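Local coordinates for protein PHO85 cyclin-10 (Saccharomyces cerevisiae, PDB 4KRD) that acts as a cyclin partner of the kinase PHO85, directing it to phosphorylate and restrain glycogen synthase and so limit glycogen accumulation, at residues 98-103 with 190-195; 102-107 with 146-151; 45-50 with 126-131. One frame throughout, in Å; residues are numbered along the deposited sequence.

Contact 1. Residues 98-103 with 190-195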
loop_
_atom_site.group_PDB
_atom_site.type_symbol
_atom_site.label_atom_id
_atom_site.label_comp_id
_atom_site.label_asym_id
_atom_site.label_seq_id
_atom_site.Cartn_x
_atom_site.Cartn_y
_atom_site.Cartn_z
ATOM N N GLN B 98 -12.053 -14.279 4.216
ATOM C CA GLN B 98 -11.307 -15.195 3.361
ATOM C C GLN B 98 -10.168 -15.804 4.141
ATOM O O GLN B 98 -9.733 -15.233 5.135
ATOM C CB GLN B 98 -10.709 -14.422 2.189
ATOM C CG GLN B 98 -11.722 -13.986 1.159
ATOM C CD GLN B 98 -12.214 -15.147 0.321
ATOM O OE1 GLN B 98 -13.310 -15.667 0.542
ATOM N NE2 GLN B 98 -11.397 -15.570 -0.641
ATOM N N PRO B 99 -9.662 -16.957 3.684
ATOM C CA PRO B 99 -8.545 -17.611 4.374
ATOM C C PRO B 99 -7.306 -16.722 4.418
ATOM O O PRO B 99 -6.515 -16.840 5.354
ATOM C CB PRO B 99 -8.273 -18.850 3.510
ATOM C CG PRO B 99 -9.563 -19.114 2.811
ATOM C CD PRO B 99 -10.163 -17.760 2.554
ATOM N N THR B 100 -7.147 -15.855 3.416
ATOM C CA THR B 100 -6.019 -14.929 3.347
ATOM C C THR B 100 -5.889 -14.065 4.600
ATOM O O THR B 100 -4.785 -13.692 5.002
ATOM C CB THR B 100 -6.171 -13.994 2.140
ATOM O OG1 THR B 100 -6.393 -14.778 0.966
ATOM C CG2 THR B 100 -4.917 -13.152 1.957
ATOM N N VAL B 101 -7.018 -13.747 5.218
ATOM C CA VAL B 101 -7.011 -12.898 6.402
ATOM C C VAL B 101 -6.260 -13.570 7.556
ATOM O O VAL B 101 -5.442 -12.944 8.235
ATOM C CB VAL B 101 -8.442 -12.496 6.801
ATOM C CG1 VAL B 101 -8.465 -11.833 8.174
ATOM C CG2 VAL B 101 -9.031 -11.572 5.724
ATOM N N TYR B 102 -6.515 -14.861 7.742
ATOM C CA TYR B 102 -5.884 -15.616 8.807
ATOM C C TYR B 102 -4.432 -15.992 8.488
ATOM O O TYR B 102 -3.603 -16.075 9.393
ATOM C CB TYR B 102 -6.752 -16.828 9.175
ATOM C CG TYR B 102 -8.144 -16.385 9.577
ATOM C CD1 TYR B 102 -8.335 -15.649 10.738
ATOM C CD2 TYR B 102 -9.250 -16.663 8.787
ATOM C CE1 TYR B 102 -9.575 -15.218 11.114
ATOM C CE2 TYR B 102 -10.519 -16.239 9.163
ATOM C CZ TYR B 102 -10.668 -15.521 10.335
ATOM O OH TYR B 102 -11.903 -15.077 10.750
ATOM N N LEU B 103 -4.116 -16.186 7.209
ATOM C CA LEU B 103 -2.731 -16.452 6.823
ATOM C C LEU B 103 -1.865 -15.235 7.134
ATOM O O LEU B 103 -0.770 -15.362 7.685
ATOM C CB LEU B 103 -2.617 -16.810 5.340
ATOM C CG LEU B 103 -3.475 -17.981 4.841
ATOM C CD1 LEU B 103 -3.394 -18.117 3.316
ATOM C CD2 LEU B 103 -3.075 -19.272 5.538
ATOM N N ARG B 190 4.791 -15.006 -0.862
ATOM C CA ARG B 190 5.751 -15.696 -0.011
ATOM C C ARG B 190 5.444 -15.561 1.477
ATOM O O ARG B 190 5.774 -16.449 2.259
ATOM C CB ARG B 190 7.182 -15.237 -0.280
ATOM C CG ARG B 190 7.635 -15.444 -1.715
ATOM C CD ARG B 190 9.009 -14.847 -1.915
ATOM N NE ARG B 190 10.047 -15.625 -1.256
ATOM C CZ ARG B 190 11.139 -15.099 -0.715
ATOM N NH1 ARG B 190 11.323 -13.786 -0.740
ATOM N NH2 ARG B 190 12.039 -15.886 -0.145
ATOM N N LYS B 191 4.831 -14.454 1.883
ATOM C CA LYS B 191 4.452 -14.330 3.289
ATOM C C LYS B 191 3.244 -15.216 3.586
ATOM O O LYS B 191 3.204 -15.883 4.626
ATOM C CB LYS B 191 4.257 -12.864 3.698
ATOM C CG LYS B 191 5.578 -12.078 3.592
ATOM C CD LYS B 191 5.532 -10.779 4.344
ATOM C CE LYS B 191 6.886 -10.099 4.323
ATOM N NZ LYS B 191 7.220 -9.509 3.008
ATOM N N LEU B 192 2.300 -15.272 2.644
ATOM C CA LEU B 192 1.161 -16.174 2.751
ATOM C C LEU B 192 1.661 -17.606 2.902
ATOM O O LEU B 192 1.185 -18.363 3.760
ATOM C CB LEU B 192 0.247 -16.072 1.520
ATOM C CG LEU B 192 -0.548 -14.776 1.332
ATOM C CD1 LEU B 192 -1.658 -14.956 0.306
ATOM C CD2 LEU B 192 -1.127 -14.321 2.644
ATOM N N ALA B 193 2.638 -17.965 2.076
ATOM C CA ALA B 193 3.215 -19.304 2.119
ATOM C C ALA B 193 3.933 -19.553 3.438
ATOM O O ALA B 193 3.727 -20.589 4.067
ATOM C CB ALA B 193 4.167 -19.514 0.960
ATOM N N ALA B 194 4.779 -18.604 3.838
ATOM C CA ALA B 194 5.573 -18.729 5.059
ATOM C C ALA B 194 4.735 -19.061 6.287
ATOM O O ALA B 194 5.207 -19.772 7.178
ATOM C CB ALA B 194 6.400 -17.467 5.300
ATOM N N SER B 195 3.500 -18.562 6.345
ATOM C CA SER B 195 2.665 -18.812 7.516
ATOM C C SER B 195 2.518 -20.311 7.782
ATOM O O SER B 195 2.563 -20.749 8.934
ATOM C CB SER B 195 1.287 -18.141 7.400
ATOM O OG SER B 195 0.478 -18.771 6.429
#

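Contact 2. Residues 102-107 with 146-151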
loop_
_atom_site.group_PDB
_atom_site.type_symbol
_atom_site.label_atom_id
_atom_site.label_comp_id
_atom_site.label_asym_id
_atom_site.label_seq_id
_atom_site.Cartn_x
_atom_site.Cartn_y
_atom_site.Cartn_z
ATOM N N TYR B 102 -6.515 -14.861 7.742
ATOM C CA TYR B 102 -5.884 -15.616 8.807
ATOM C C TYR B 102 -4.432 -15.992 8.488
ATOM O O TYR B 102 -3.603 -16.075 9.393
ATOM C CB TYR B 102 -6.752 -16.828 9.175
ATOM C CG TYR B 102 -8.144 -16.385 9.577
ATOM C CD1 TYR B 102 -8.335 -15.649 10.738
ATOM C CD2 TYR B 102 -9.250 -16.663 8.787
ATOM C CE1 TYR B 102 -9.575 -15.218 11.114
ATOM C CE2 TYR B 102 -10.519 -16.239 9.163
ATOM C CZ TYR B 102 -10.668 -15.521 10.335
ATOM O OH TYR B 102 -11.903 -15.077 10.750
ATOM N N LEU B 103 -4.116 -16.186 7.209
ATOM C CA LEU B 103 -2.731 -16.452 6.823
ATOM C C LEU B 103 -1.865 -15.235 7.134
ATOM O O LEU B 103 -0.770 -15.362 7.685
ATOM C CB LEU B 103 -2.617 -16.810 5.340
ATOM C CG LEU B 103 -3.475 -17.981 4.841
ATOM C CD1 LEU B 103 -3.394 -18.117 3.316
ATOM C CD2 LEU B 103 -3.075 -19.272 5.538
ATOM N N VAL B 104 -2.365 -14.054 6.793
ATOM C CA VAL B 104 -1.651 -12.818 7.112
ATOM C C VAL B 104 -1.588 -12.610 8.632
ATOM O O VAL B 104 -0.560 -12.193 9.171
ATOM C CB VAL B 104 -2.278 -11.581 6.410
ATOM C CG1 VAL B 104 -1.714 -10.300 6.997
ATOM C CG2 VAL B 104 -2.021 -11.616 4.874
ATOM N N ALA B 105 -2.691 -12.896 9.319
ATOM C CA ALA B 105 -2.716 -12.807 10.775
ATOM C C ALA B 105 -1.647 -13.694 11.380
ATOM O O ALA B 105 -0.965 -13.318 12.351
ATOM C CB ALA B 105 -4.094 -13.199 11.316
ATOM N N THR B 106 -1.521 -14.896 10.829
ATOM C CA THR B 106 -0.525 -15.837 11.322
ATOM C C THR B 106 0.886 -15.307 11.081
ATOM O O THR B 106 1.753 -15.400 11.957
ATOM C CB THR B 106 -0.681 -17.232 10.683
ATOM O OG1 THR B 106 -1.996 -17.735 10.934
ATOM C CG2 THR B 106 0.362 -18.216 11.260
ATOM N N PHE B 107 1.118 -14.733 9.907
ATOM C CA PHE B 107 2.438 -14.200 9.618
ATOM C C PHE B 107 2.787 -13.020 10.513
ATOM O O PHE B 107 3.950 -12.826 10.855
ATOM C CB PHE B 107 2.616 -13.796 8.142
ATOM C CG PHE B 107 4.024 -13.388 7.832
ATOM C CD1 PHE B 107 4.997 -14.356 7.596
ATOM C CD2 PHE B 107 4.398 -12.050 7.842
ATOM C CE1 PHE B 107 6.317 -13.997 7.349
ATOM C CE2 PHE B 107 5.725 -11.681 7.605
ATOM C CZ PHE B 107 6.682 -12.658 7.356
ATOM N N LYS B 146 -7.054 -4.846 7.447
ATOM C CA LYS B 146 -6.720 -3.499 6.979
ATOM C C LYS B 146 -5.540 -3.488 5.994
ATOM O O LYS B 146 -5.446 -2.606 5.144
ATOM C CB LYS B 146 -6.450 -2.573 8.171
ATOM C CG LYS B 146 -7.712 -2.168 8.902
ATOM C CD LYS B 146 -7.500 -1.075 9.933
ATOM C CE LYS B 146 -8.841 -0.618 10.511
ATOM N NZ LYS B 146 -8.700 0.443 11.538
ATOM N N LEU B 147 -4.637 -4.458 6.128
ATOM C CA LEU B 147 -3.568 -4.680 5.155
ATOM C C LEU B 147 -4.072 -5.263 3.835
ATOM O O LEU B 147 -3.408 -5.147 2.801
ATOM C CB LEU B 147 -2.541 -5.651 5.717
ATOM C CG LEU B 147 -1.609 -5.160 6.820
ATOM C CD1 LEU B 147 -0.850 -6.355 7.394
ATOM C CD2 LEU B 147 -0.637 -4.133 6.288
ATOM N N LEU B 148 -5.234 -5.902 3.874
ATOM C CA LEU B 148 -5.696 -6.737 2.757
ATOM C C LEU B 148 -6.910 -6.217 1.999
ATOM O O LEU B 148 -6.971 -6.299 0.772
ATOM C CB LEU B 148 -6.056 -8.132 3.272
ATOM C CG LEU B 148 -4.916 -9.114 3.482
ATOM C CD1 LEU B 148 -5.429 -10.308 4.277
ATOM C CD2 LEU B 148 -4.355 -9.547 2.140
ATOM N N GLU B 149 -7.903 -5.736 2.729
ATOM C CA GLU B 149 -9.194 -5.455 2.104
ATOM C C GLU B 149 -9.446 -3.971 1.905
ATOM O O GLU B 149 -9.126 -3.161 2.770
ATOM C CB GLU B 149 -10.319 -6.066 2.935
ATOM C CG GLU B 149 -10.238 -7.584 3.074
ATOM C CD GLU B 149 -10.694 -8.324 1.829
ATOM O OE1 GLU B 149 -10.964 -7.672 0.797
ATOM O OE2 GLU B 149 -10.781 -9.567 1.889
ATOM N N ASP B 150 -10.029 -3.609 0.763
ATOM C CA ASP B 150 -10.403 -2.216 0.531
ATOM C C ASP B 150 -11.562 -1.814 1.408
ATOM O O ASP B 150 -11.713 -0.650 1.763
ATOM C CB ASP B 150 -10.764 -1.984 -0.934
ATOM C CG ASP B 150 -9.552 -1.955 -1.826
ATOM O OD1 ASP B 150 -8.442 -1.685 -1.315
ATOM O OD2 ASP B 150 -9.700 -2.196 -3.038
ATOM N N PHE B 151 -12.404 -2.781 1.741
ATOM C CA PHE B 151 -13.481 -2.527 2.685
ATOM C C PHE B 151 -13.355 -3.467 3.883
ATOM O O PHE B 151 -13.207 -4.677 3.720
ATOM C CB PHE B 151 -14.853 -2.659 2.006
ATOM C CG PHE B 151 -15.086 -1.643 0.916
ATOM C CD1 PHE B 151 -15.454 -0.341 1.227
ATOM C CD2 PHE B 151 -14.921 -1.985 -0.413
ATOM C CE1 PHE B 151 -15.666 0.603 0.223
ATOM C CE2 PHE B 151 -15.131 -1.049 -1.419
ATOM C CZ PHE B 151 -15.500 0.248 -1.098
#

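Contact 3. Residues 45-50 with 126-131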
loop_
_atom_site.group_PDB
_atom_site.type_symbol
_atom_site.label_atom_id
_atom_site.label_comp_id
_atom_site.label_asym_id
_atom_site.label_seq_id
_atom_site.Cartn_x
_atom_site.Cartn_y
_atom_site.Cartn_z
ATOM N N GLU B 45 -2.691 -23.187 15.978
ATOM C CA GLU B 45 -1.571 -24.081 16.287
ATOM C C GLU B 45 -0.245 -23.322 16.398
ATOM O O GLU B 45 0.621 -23.676 17.202
ATOM C CB GLU B 45 -1.483 -25.210 15.258
ATOM C CG GLU B 45 -0.589 -26.360 15.689
ATOM C CD GLU B 45 -0.456 -27.423 14.614
ATOM O OE1 GLU B 45 -1.143 -27.307 13.581
ATOM O OE2 GLU B 45 0.339 -28.370 14.799
ATOM N N THR B 46 -0.093 -22.263 15.605
ATOM C CA THR B 46 1.088 -21.403 15.701
ATOM C C THR B 46 1.149 -20.776 17.083
ATOM O O THR B 46 2.206 -20.736 17.719
ATOM C CB THR B 46 1.072 -20.290 14.623
ATOM O OG1 THR B 46 1.067 -20.877 13.315
ATOM C CG2 THR B 46 2.292 -19.382 14.754
ATOM N N ILE B 47 0.006 -20.288 17.552
ATOM C CA ILE B 47 -0.070 -19.739 18.899
ATOM C C ILE B 47 0.306 -20.790 19.958
ATOM O O ILE B 47 1.104 -20.529 20.858
ATOM C CB ILE B 47 -1.461 -19.178 19.208
ATOM C CG1 ILE B 47 -1.709 -17.924 18.359
ATOM C CG2 ILE B 47 -1.545 -18.842 20.694
ATOM C CD1 ILE B 47 -3.183 -17.566 18.176
ATOM N N GLU B 48 -0.257 -21.985 19.836
ATOM C CA GLU B 48 0.061 -23.041 20.795
ATOM C C GLU B 48 1.546 -23.365 20.831
ATOM O O GLU B 48 2.101 -23.565 21.904
ATOM C CB GLU B 48 -0.780 -24.290 20.534
ATOM C CG GLU B 48 -2.246 -24.062 20.860
ATOM C CD GLU B 48 -3.145 -25.200 20.408
ATOM O OE1 GLU B 48 -2.612 -26.263 19.995
ATOM O OE2 GLU B 48 -4.388 -25.022 20.468
ATOM N N LEU B 49 2.200 -23.398 19.670
ATOM C CA LEU B 49 3.634 -23.708 19.632
ATOM C C LEU B 49 4.504 -22.575 20.166
ATOM O O LEU B 49 5.495 -22.810 20.856
ATOM C CB LEU B 49 4.074 -24.147 18.237
ATOM C CG LEU B 49 3.448 -25.468 17.795
ATOM C CD1 LEU B 49 3.757 -25.779 16.348
ATOM C CD2 LEU B 49 3.909 -26.615 18.709
ATOM N N LEU B 50 4.125 -21.333 19.877
ATOM C CA LEU B 50 4.840 -20.209 20.455
ATOM C C LEU B 50 4.745 -20.248 21.983
ATOM O O LEU B 50 5.711 -19.953 22.685
ATOM C CB LEU B 50 4.289 -18.888 19.906
ATOM C CG LEU B 50 4.653 -18.701 18.438
ATOM C CD1 LEU B 50 3.905 -17.493 17.839
ATOM C CD2 LEU B 50 6.163 -18.541 18.342
ATOM N N LEU B 126 10.639 -13.153 21.534
ATOM C CA LEU B 126 9.910 -12.689 22.710
ATOM C C LEU B 126 9.112 -13.821 23.296
ATOM O O LEU B 126 8.690 -14.739 22.588
ATOM C CB LEU B 126 8.903 -11.591 22.342
ATOM C CG LEU B 126 9.327 -10.348 21.577
ATOM C CD1 LEU B 126 8.087 -9.684 20.977
ATOM C CD2 LEU B 126 10.063 -9.398 22.503
ATOM N N ASN B 127 8.875 -13.737 24.598
ATOM C CA ASN B 127 8.036 -14.707 25.266
ATOM C C ASN B 127 6.564 -14.366 25.073
ATOM O O ASN B 127 6.149 -13.225 25.283
ATOM C CB ASN B 127 8.386 -14.770 26.754
ATOM C CG ASN B 127 9.772 -15.363 27.005
ATOM O OD1 ASN B 127 9.934 -16.579 27.048
ATOM N ND2 ASN B 127 10.769 -14.505 27.173
ATOM N N LEU B 128 5.784 -15.353 24.649
ATOM C CA LEU B 128 4.327 -15.234 24.616
ATOM C C LEU B 128 3.728 -15.898 25.862
ATOM O O LEU B 128 4.078 -17.032 26.166
ATOM C CB LEU B 128 3.787 -15.953 23.387
ATOM C CG LEU B 128 2.270 -15.949 23.163
ATOM C CD1 LEU B 128 1.700 -14.527 23.130
ATOM C CD2 LEU B 128 1.949 -16.695 21.874
ATOM N N GLN B 129 2.819 -15.209 26.553
ATOM C CA GLN B 129 2.081 -15.786 27.688
ATOM C C GLN B 129 0.623 -16.012 27.311
ATOM O O GLN B 129 0.102 -15.343 26.408
ATOM C CB GLN B 129 2.091 -14.847 28.894
ATOM C CG GLN B 129 3.439 -14.336 29.333
ATOM C CD GLN B 129 3.303 -13.353 30.488
ATOM O OE1 GLN B 129 3.221 -12.140 30.282
ATOM N NE2 GLN B 129 3.247 -13.878 31.711
ATOM N N GLU B 130 -0.046 -16.922 28.025
ATOM C CA GLU B 130 -1.439 -17.243 27.727
ATOM C C GLU B 130 -2.344 -16.043 27.943
ATOM O O GLU B 130 -3.346 -15.875 27.244
ATOM C CB GLU B 130 -1.945 -18.429 28.564
ATOM C CG GLU B 130 -3.349 -18.905 28.159
ATOM C CD GLU B 130 -3.394 -19.560 26.767
ATOM O OE1 GLU B 130 -2.774 -20.634 26.590
ATOM O OE2 GLU B 130 -4.054 -19.010 25.852
ATOM N N LYS B 131 -1.995 -15.205 28.911
ATOM C CA LYS B 131 -2.798 -14.017 29.182
ATOM C C LYS B 131 -2.693 -12.944 28.080
ATOM O O LYS B 131 -3.415 -11.943 28.112
ATOM C CB LYS B 131 -2.456 -13.423 30.547
ATOM C CG LYS B 131 -2.805 -14.346 31.708
ATOM C CD LYS B 131 -3.113 -13.559 32.969
ATOM C CE LYS B 131 -3.763 -14.442 34.026
ATOM N NZ LYS B 131 -4.344 -13.620 35.123
#

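Contact 1. Residues 98-103 with 190-195
Ser195 OG, packed against Leu103, donates a 2.8 Å hydrogen bond to Leu192 O one helical turn earlier. The bond is bent to 148° at the carbonyl oxygen and tilted 24° from the carbonyl plane. With its polar end satisfied inside its own helix, the small serine can offer a compact surface to a leucine. Leu103 CD2 lies 3.7 Å from Ser195 OG, while Ser195 CB rests 3.5 Å from Leu103 O. A turn before the serine, Leu192 CD2 sits 4.0 Å from Leu103 CB and equally close to Thr100 CG2, a turn before Leu103. Thr100 suits this place because it has two unlike branches: with CG2 anti to the backbone N, its methyl meets Leu192 and OG1 remains beside the backbone N, from where it bonds to the backbone of another protein chain in the assembly, probably the kinase. Leu192 also packs on an apolar side chain of that chain. The short helical segments 99-103 and 190-195 cross at 74°, their axes 9.8 Å apart at closest approach. The interface is therefore held by apolar packing and shape, the hydroxyl of Ser195 bonding within its own helix and that of Thr100 to the other chain.

Contact 2. Residues 102-107 with 146-151
Val104 overlaps Leu148 end-on and Leu147 at a slant, its two methyl branches shared between the leucines. This is core packing of the cyclin box, the helical bundle of the family, where helix 99-113 receives the last turn of helix 130-148. Val104 CG2 meets Leu148 CD1 at 3.7 Å, the two side chains reaching toward each other tip to tip. The other branch, CG1, comes within 4.1 Å of Leu147 CD1. Because CG1 lies anti to the backbone N (chi1 168°) and CG2 beside it, the short, forked valine serves both neighbours. Leu148 reaches further: its CD1 also packs against Thr100 O. An alanine in place of Leu148 would probably leave Val104 CG2 without the methyl that meets it from helix 130-148 and open a gap between Val104 and the end of that helix. Beyond Leu148 the chain leaves helical geometry at Glu149, and Asp150 forms salt bridges with basic side chains of another protein chain, so the apolar packing lies close to that interface. Within helix 99-113, Tyr102 O is gripped from opposite faces of its plane by Thr106 N and by Thr106 OG1, each at 2.8 Å.

Contact 3. Residues 45-50 with 126-131
Leu128 pushes one methyl, CD2, against helix 36-54 of the cyclin box, meeting Leu50 and Ile47. The closest approach is 3.8 Å, from Leu128 CD2 to Leu50 CB, so the methyl lies near the root of the Leu50 side chain. Ile47 flanks the same methyl: Leu128 CD2 is 4.1 Å from Ile47 O and 4.3 Å from Ile47 CG2, a looser touch. Leu128 reaches the helix because, with CG anti to the backbone N (chi1 -180°) and CD2 in turn anti to CA, it runs out at full length. Leucine suits this place, being long enough to span from an extended backbone to the helix surface and wholly apolar where it arrives. Leu51, one residue further along the helix, packs on Leu128 as well.

The next shell fixes both partners. Segment 126-131 leads from the short strand 122-124 into helix 130-148, and the backbone of Lys131 bonds to that of Met76. Across helix 36-54, Leu49 packs on Leu199 and Leu202 of helix 189-203, and Thr46 lies against helix 99-113, so the helix that receives Leu128 is itself wedged between others. Glu45 adds a salt bridge to Arg203. Leu50 N bonds to Thr46 O at 2.9 Å, a regular helical link. One hydroxyl then ties the two segments together indirectly: Ser54 OG is hydrogen-bonded to both Leu128 N and Leu50 O.

In the fold
From the N terminus, helix 36-54 supplies the first half of contact 3, which closes a loop of 75 residues when the chain arrives at 126-131. Helix 99-113 lies inside that loop and opens contacts 1 and 2 from overlapping segments. Of these two, contact 2 closes first, at the end of helix 130-148, within the span of contact 1, which waits 86 residues for helix 189-203. Contact 3 crosses both. Contacts 1 and 2 touch directly, notably Leu192 with Val104, whereas contact 3 lies on the opposite side of the chain's centre and meets contact 2 through Thr46 and Thr106. Together the three contacts link four helices, 36-54, 99-113, 130-148 and 189-203.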